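Local coordinates for glutamine synthetase (PDB 4BAX), which belongs to the glutamine synthetase family, pairing a small beta-grasp domain with a larger catalytic domain in an assembly of ten subunits, at residues Q49-F63 with V77-S91. Numbering follows the deposited sequence.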
loop_
_atom_site.group_PDB
_atom_site.type_symbol
_atom_site.label_atom_id
_atom_site.label_comp_id
_atom_site.label_asym_id
_atom_site.label_seq_id
_atom_site.Cartn_x
_atom_site.Cartn_y
_atom_site.Cartn_z
ATOM N N GLN A 49 30.012 31.872 -3.470
ATOM C CA GLN A 49 30.501 33.207 -3.789
ATOM C C GLN A 49 31.401 33.642 -2.655
ATOM O O GLN A 49 31.674 34.827 -2.438
ATOM C CB GLN A 49 29.316 34.132 -3.988
ATOM C CG GLN A 49 28.609 33.836 -5.289
ATOM C CD GLN A 49 27.278 34.509 -5.389
ATOM O OE1 GLN A 49 26.521 34.530 -4.421
ATOM N NE2 GLN A 49 26.979 35.073 -6.550
ATOM N N ALA A 50 31.811 32.636 -1.899
ATOM C CA ALA A 50 32.894 32.720 -0.952
ATOM C C ALA A 50 33.342 31.281 -0.704
ATOM O O ALA A 50 34.355 30.839 -1.249
ATOM C CB ALA A 50 32.427 33.357 0.344
ATOM N N GLU A 51 32.530 30.540 0.061
ATOM C CA GLU A 51 32.929 29.283 0.712
ATOM C C GLU A 51 34.208 29.560 1.525
ATOM O O GLU A 51 35.102 28.717 1.647
ATOM C CB GLU A 51 33.090 28.111 -0.291
ATOM C CG GLU A 51 31.820 27.619 -1.027
ATOM C CD GLU A 51 30.703 27.114 -0.110
ATOM O OE1 GLU A 51 30.998 26.636 1.004
ATOM O OE2 GLU A 51 29.520 27.192 -0.499
ATOM N N GLY A 52 34.244 30.770 2.096
ATOM C CA GLY A 52 35.401 31.338 2.775
ATOM C C GLY A 52 34.999 32.297 3.892
ATOM O O GLY A 52 33.848 32.292 4.336
ATOM N N SER A 53 35.951 33.118 4.344
ATOM C CA SER A 53 35.743 34.003 5.501
ATOM C C SER A 53 35.742 35.512 5.191
ATOM O O SER A 53 35.700 36.324 6.121
ATOM C CB SER A 53 36.792 33.704 6.582
ATOM O OG SER A 53 36.322 32.734 7.504
ATOM N N SER A 54 35.793 35.898 3.917
ATOM C CA SER A 54 35.862 37.329 3.596
ATOM C C SER A 54 34.819 37.888 2.628
ATOM O O SER A 54 34.824 39.094 2.358
ATOM C CB SER A 54 37.269 37.719 3.113
ATOM O OG SER A 54 37.409 39.133 3.044
ATOM N N SER A 55 33.902 37.063 2.124
ATOM C CA SER A 55 32.963 37.601 1.143
ATOM C C SER A 55 31.551 37.854 1.681
ATOM O O SER A 55 30.821 36.948 2.097
ATOM C CB SER A 55 32.966 36.809 -0.178
ATOM O OG SER A 55 33.640 37.516 -1.211
ATOM N N ASP A 56 31.199 39.131 1.636
ATOM C CA ASP A 56 29.890 39.623 1.965
ATOM C C ASP A 56 29.556 40.250 0.654
ATOM O O ASP A 56 30.417 40.876 0.030
ATOM C CB ASP A 56 29.994 40.711 3.025
ATOM C CG ASP A 56 30.463 40.176 4.350
ATOM O OD1 ASP A 56 30.225 38.976 4.609
ATOM O OD2 ASP A 56 31.058 40.949 5.134
ATOM N N CYS A 57 28.319 40.092 0.215
ATOM C CA CYS A 57 28.011 40.458 -1.150
ATOM C C CYS A 57 26.908 41.500 -1.203
ATOM O O CYS A 57 26.155 41.683 -0.239
ATOM C CB CYS A 57 27.620 39.214 -1.942
ATOM S SG CYS A 57 28.919 37.957 -2.017
ATOM N N VAL A 58 26.871 42.220 -2.318
ATOM C CA VAL A 58 25.919 43.290 -2.508
ATOM C C VAL A 58 25.008 42.913 -3.701
ATOM O O VAL A 58 25.483 42.454 -4.756
ATOM C CB VAL A 58 26.643 44.624 -2.784
ATOM C CG1 VAL A 58 25.668 45.667 -3.284
ATOM C CG2 VAL A 58 27.365 45.109 -1.510
ATOM N N LEU A 59 23.705 43.126 -3.515
ATOM C CA LEU A 59 22.709 42.912 -4.544
ATOM C C LEU A 59 22.322 44.234 -5.173
ATOM O O LEU A 59 21.908 45.172 -4.452
ATOM C CB LEU A 59 21.482 42.243 -3.932
ATOM C CG LEU A 59 21.770 40.789 -3.522
ATOM C CD1 LEU A 59 20.598 40.125 -2.770
ATOM C CD2 LEU A 59 22.198 39.958 -4.738
ATOM N N LYS A 60 22.523 44.344 -6.481
ATOM C CA LYS A 60 22.154 45.549 -7.176
ATOM C C LYS A 60 21.115 45.226 -8.252
ATOM O O LYS A 60 21.421 44.503 -9.192
ATOM C CB LYS A 60 23.392 46.174 -7.820
ATOM C CG LYS A 60 23.138 47.484 -8.491
ATOM C CD LYS A 60 24.398 47.863 -9.254
ATOM C CE LYS A 60 24.228 49.168 -10.008
ATOM N NZ LYS A 60 23.874 50.217 -9.004
ATOM N N PRO A 61 19.889 45.768 -8.114
ATOM C CA PRO A 61 18.781 45.538 -9.059
ATOM C C PRO A 61 19.172 45.953 -10.478
ATOM O O PRO A 61 19.786 47.012 -10.652
ATOM C CB PRO A 61 17.669 46.463 -8.536
ATOM C CG PRO A 61 17.984 46.674 -7.082
ATOM C CD PRO A 61 19.447 46.453 -6.879
ATOM N N VAL A 62 18.892 45.113 -11.472
ATOM C CA VAL A 62 19.178 45.479 -12.859
ATOM C C VAL A 62 17.918 45.352 -13.704
ATOM O O VAL A 62 17.826 45.909 -14.804
ATOM C CB VAL A 62 20.341 44.637 -13.460
ATOM C CG1 VAL A 62 21.599 44.826 -12.630
ATOM C CG2 VAL A 62 19.965 43.161 -13.536
ATOM N N PHE A 63 16.970 44.567 -13.202
ATOM C CA PHE A 63 15.725 44.319 -13.913
ATOM C C PHE A 63 14.641 44.001 -12.900
ATOM O O PHE A 63 14.920 43.344 -11.900
ATOM C CB PHE A 63 15.895 43.170 -14.905
ATOM C CG PHE A 63 14.614 42.770 -15.599
ATOM C CD1 PHE A 63 14.240 43.405 -16.778
ATOM C CD2 PHE A 63 13.795 41.759 -15.094
ATOM C CE1 PHE A 63 13.063 43.055 -17.443
ATOM C CE2 PHE A 63 12.620 41.397 -15.752
ATOM C CZ PHE A 63 12.254 42.046 -16.931
ATOM N N VAL A 77 12.771 41.117 -8.455
ATOM C CA VAL A 77 13.904 41.988 -8.694
ATOM C C VAL A 77 15.150 41.168 -9.001
ATOM O O VAL A 77 15.747 40.570 -8.094
ATOM C CB VAL A 77 14.193 42.905 -7.478
ATOM C CG1 VAL A 77 15.067 44.056 -7.893
ATOM C CG2 VAL A 77 12.913 43.441 -6.888
ATOM N N LEU A 78 15.551 41.152 -10.269
ATOM C CA LEU A 78 16.785 40.486 -10.653
ATOM C C LEU A 78 17.982 41.400 -10.387
ATOM O O LEU A 78 17.989 42.537 -10.839
ATOM C CB LEU A 78 16.740 40.089 -12.133
ATOM C CG LEU A 78 17.978 39.381 -12.676
ATOM C CD1 LEU A 78 18.169 37.994 -12.057
ATOM C CD2 LEU A 78 17.921 39.310 -14.191
ATOM N N CYS A 79 19.019 40.871 -9.726
ATOM C CA CYS A 79 20.178 41.686 -9.295
ATOM C C CYS A 79 21.473 41.162 -9.862
ATOM O O CYS A 79 21.569 40.013 -10.302
ATOM C CB CYS A 79 20.305 41.708 -7.764
ATOM S SG CYS A 79 18.886 42.318 -6.833
ATOM N N GLU A 80 22.476 42.022 -9.874
ATOM C CA GLU A 80 23.821 41.555 -10.149
ATOM C C GLU A 80 24.544 41.603 -8.820
ATOM O O GLU A 80 24.135 42.342 -7.907
ATOM C CB GLU A 80 24.520 42.398 -11.225
ATOM C CG GLU A 80 24.824 43.829 -10.782
ATOM C CD GLU A 80 25.549 44.632 -11.863
ATOM O OE1 GLU A 80 25.906 44.022 -12.899
ATOM O OE2 GLU A 80 25.760 45.861 -11.680
ATOM N N VAL A 81 25.634 40.853 -8.724
ATOM C CA VAL A 81 26.324 40.700 -7.452
ATOM C C VAL A 81 27.589 41.544 -7.470
ATOM O O VAL A 81 28.394 41.485 -8.415
ATOM C CB VAL A 81 26.653 39.212 -7.157
ATOM C CG1 VAL A 81 27.324 39.049 -5.801
ATOM C CG2 VAL A 81 25.378 38.375 -7.211
ATOM N N LEU A 82 27.761 42.323 -6.407
ATOM C CA LEU A 82 28.906 43.204 -6.312
ATOM C C LEU A 82 29.690 42.915 -5.058
ATOM O O LEU A 82 29.133 42.431 -4.065
ATOM C CB LEU A 82 28.457 44.660 -6.272
ATOM C CG LEU A 82 27.503 45.083 -7.381
ATOM C CD1 LEU A 82 27.225 46.568 -7.205
ATOM C CD2 LEU A 82 28.041 44.758 -8.776
ATOM N N ASP A 83 30.973 43.278 -5.103
ATOM C CA ASP A 83 31.820 43.263 -3.928
ATOM C C ASP A 83 31.386 44.455 -3.086
ATOM O O ASP A 83 30.648 45.314 -3.578
ATOM C CB ASP A 83 33.291 43.411 -4.349
ATOM C CG ASP A 83 33.941 42.073 -4.771
ATOM O OD1 ASP A 83 33.608 41.017 -4.184
ATOM O OD2 ASP A 83 34.809 42.082 -5.681
ATOM N N THR A 84 31.872 44.531 -1.848
ATOM C CA THR A 84 31.508 45.620 -0.918
ATOM C C THR A 84 31.938 47.009 -1.416
ATOM O O THR A 84 31.383 48.025 -1.008
ATOM C CB THR A 84 32.086 45.369 0.500
ATOM O OG1 THR A 84 33.495 45.132 0.403
ATOM C CG2 THR A 84 31.436 44.139 1.120
ATOM N N ASP A 85 32.913 47.037 -2.315
ATOM C CA ASP A 85 33.385 48.277 -2.922
ATOM C C ASP A 85 32.551 48.611 -4.166
ATOM O O ASP A 85 32.951 49.431 -4.987
ATOM C CB ASP A 85 34.882 48.189 -3.262
ATOM C CG ASP A 85 35.201 47.098 -4.290
ATOM O OD1 ASP A 85 34.266 46.413 -4.775
ATOM O OD2 ASP A 85 36.402 46.893 -4.586
ATOM N N MET A 86 31.444 47.890 -4.349
ATOM C CA MET A 86 30.490 48.173 -5.423
ATOM C C MET A 86 31.038 47.802 -6.803
ATOM O O MET A 86 30.439 48.139 -7.829
ATOM C CB MET A 86 30.016 49.628 -5.397
ATOM C CG MET A 86 29.226 49.983 -4.159
ATOM S SD MET A 86 27.714 49.022 -4.034
ATOM C CE MET A 86 27.780 48.552 -2.309
ATOM N N THR A 87 32.182 47.120 -6.830
ATOM C CA THR A 87 32.690 46.582 -8.085
ATOM C C THR A 87 32.055 45.211 -8.322
ATOM O O THR A 87 31.560 44.593 -7.377
ATOM C CB THR A 87 34.245 46.469 -8.058
ATOM O OG1 THR A 87 34.653 45.518 -7.068
ATOM C CG2 THR A 87 34.865 47.811 -7.718
ATOM N N PRO A 88 32.045 44.739 -9.587
ATOM C CA PRO A 88 31.446 43.422 -9.856
ATOM C C PRO A 88 32.187 42.296 -9.148
ATOM O O PRO A 88 33.422 42.309 -9.066
ATOM C CB PRO A 88 31.596 43.266 -11.380
ATOM C CG PRO A 88 31.697 44.658 -11.900
ATOM C CD PRO A 88 32.393 45.456 -10.832
ATOM N N HIS A 89 31.410 41.365 -8.599
ATOM C CA HIS A 89 31.921 40.164 -7.957
ATOM C C HIS A 89 32.431 39.278 -9.098
ATOM O O HIS A 89 31.966 39.422 -10.232
ATOM C CB HIS A 89 30.777 39.493 -7.187
ATOM C CG HIS A 89 31.206 38.328 -6.352
ATOM N ND1 HIS A 89 31.387 37.065 -6.886
ATOM C CD2 HIS A 89 31.478 38.222 -5.029
ATOM C CE1 HIS A 89 31.764 36.237 -5.929
ATOM N NE2 HIS A 89 31.826 36.914 -4.794
ATOM N N PRO A 90 33.400 38.381 -8.826
ATOM C CA PRO A 90 33.928 37.494 -9.879
ATOM C C PRO A 90 32.853 36.615 -10.540
ATOM O O PRO A 90 32.954 36.317 -11.732
ATOM C CB PRO A 90 34.933 36.630 -9.119
ATOM C CG PRO A 90 35.438 37.527 -8.046
ATOM C CD PRO A 90 34.254 38.370 -7.626
ATOM N N SER A 91 31.826 36.234 -9.786
ATOM C CA SER A 91 30.718 35.462 -10.335
ATOM C C SER A 91 29.889 36.267 -11.332
ATOM O O SER A 91 29.182 35.680 -12.158
ATOM C CB SER A 91 29.829 34.919 -9.218
ATOM O OG SER A 91 29.546 35.934 -8.278
HETATM O O HOH W 1 33.356 42.223 -1.207
#
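Val58 and Leu82, then Lys60 and Glu80, form hydrogen-bonded pairs of an antiparallel hairpin, strands 56-66 and 75-82 of the beta-grasp domain; the segments 56-63 and 77-82 run at 132° to each other, N to C. The ladder is a worked example of how a classic beta bulge absorbs one extra residue: Val62 and Phe63 together stand opposite the single residue Leu78, and Leu78 O accepts from Val62 N at 2.8 Å and from Phe63 N at 3.3 Å, while Phe63 O takes Leu78 N. Strand 40-43 flanks 56-66 and strand 3-11 flanks 75-82, so both hairpin strands are interior to the sheet.

On the face carrying Leu59 and Val81, Leu59 CB rests on Cys79 SG, and Trp10 of strand 3-11 touches both Leu59 and Val81. The other face begins with Val58, whose two methyls straddle the end of Met86: chi1 of 167° turns CG1 anti to the backbone N and CG2 anti to the carbonyl carbon, and Met86 CE meets both, at 3.7 Å from Val58 CG1 and 3.6 Å from Val58 CG2. Farther along, Lys60 and Glu80 run side by side in the same direction, but Lys60 NZ stays 5.4 Å from Glu80 OE2, too far for a salt bridge; Glu80 OE1 instead bonds Asn92. Two residues before Val58, Asp56 OD1 forms a salt bridge with Arg294 NH2 of the second subunit, and Trp302 of that subunit packs on Val58 and Thr84.

Beyond the paired strands, Gln49 meets His89 and Ser91, although Gln49 is poorly ordered. His89 NE2 donates to Gln49 O at 3.2 Å, and the other ring nitrogen, ND1, accepts from Ser91 N in the ring plane, so each ring nitrogen has a bond. Cys57 SG approaches the same ring obliquely. Gln49 OE1 binds Thr47, and Gln49 NE2 donates to Ser91 OG at 3.2 Å.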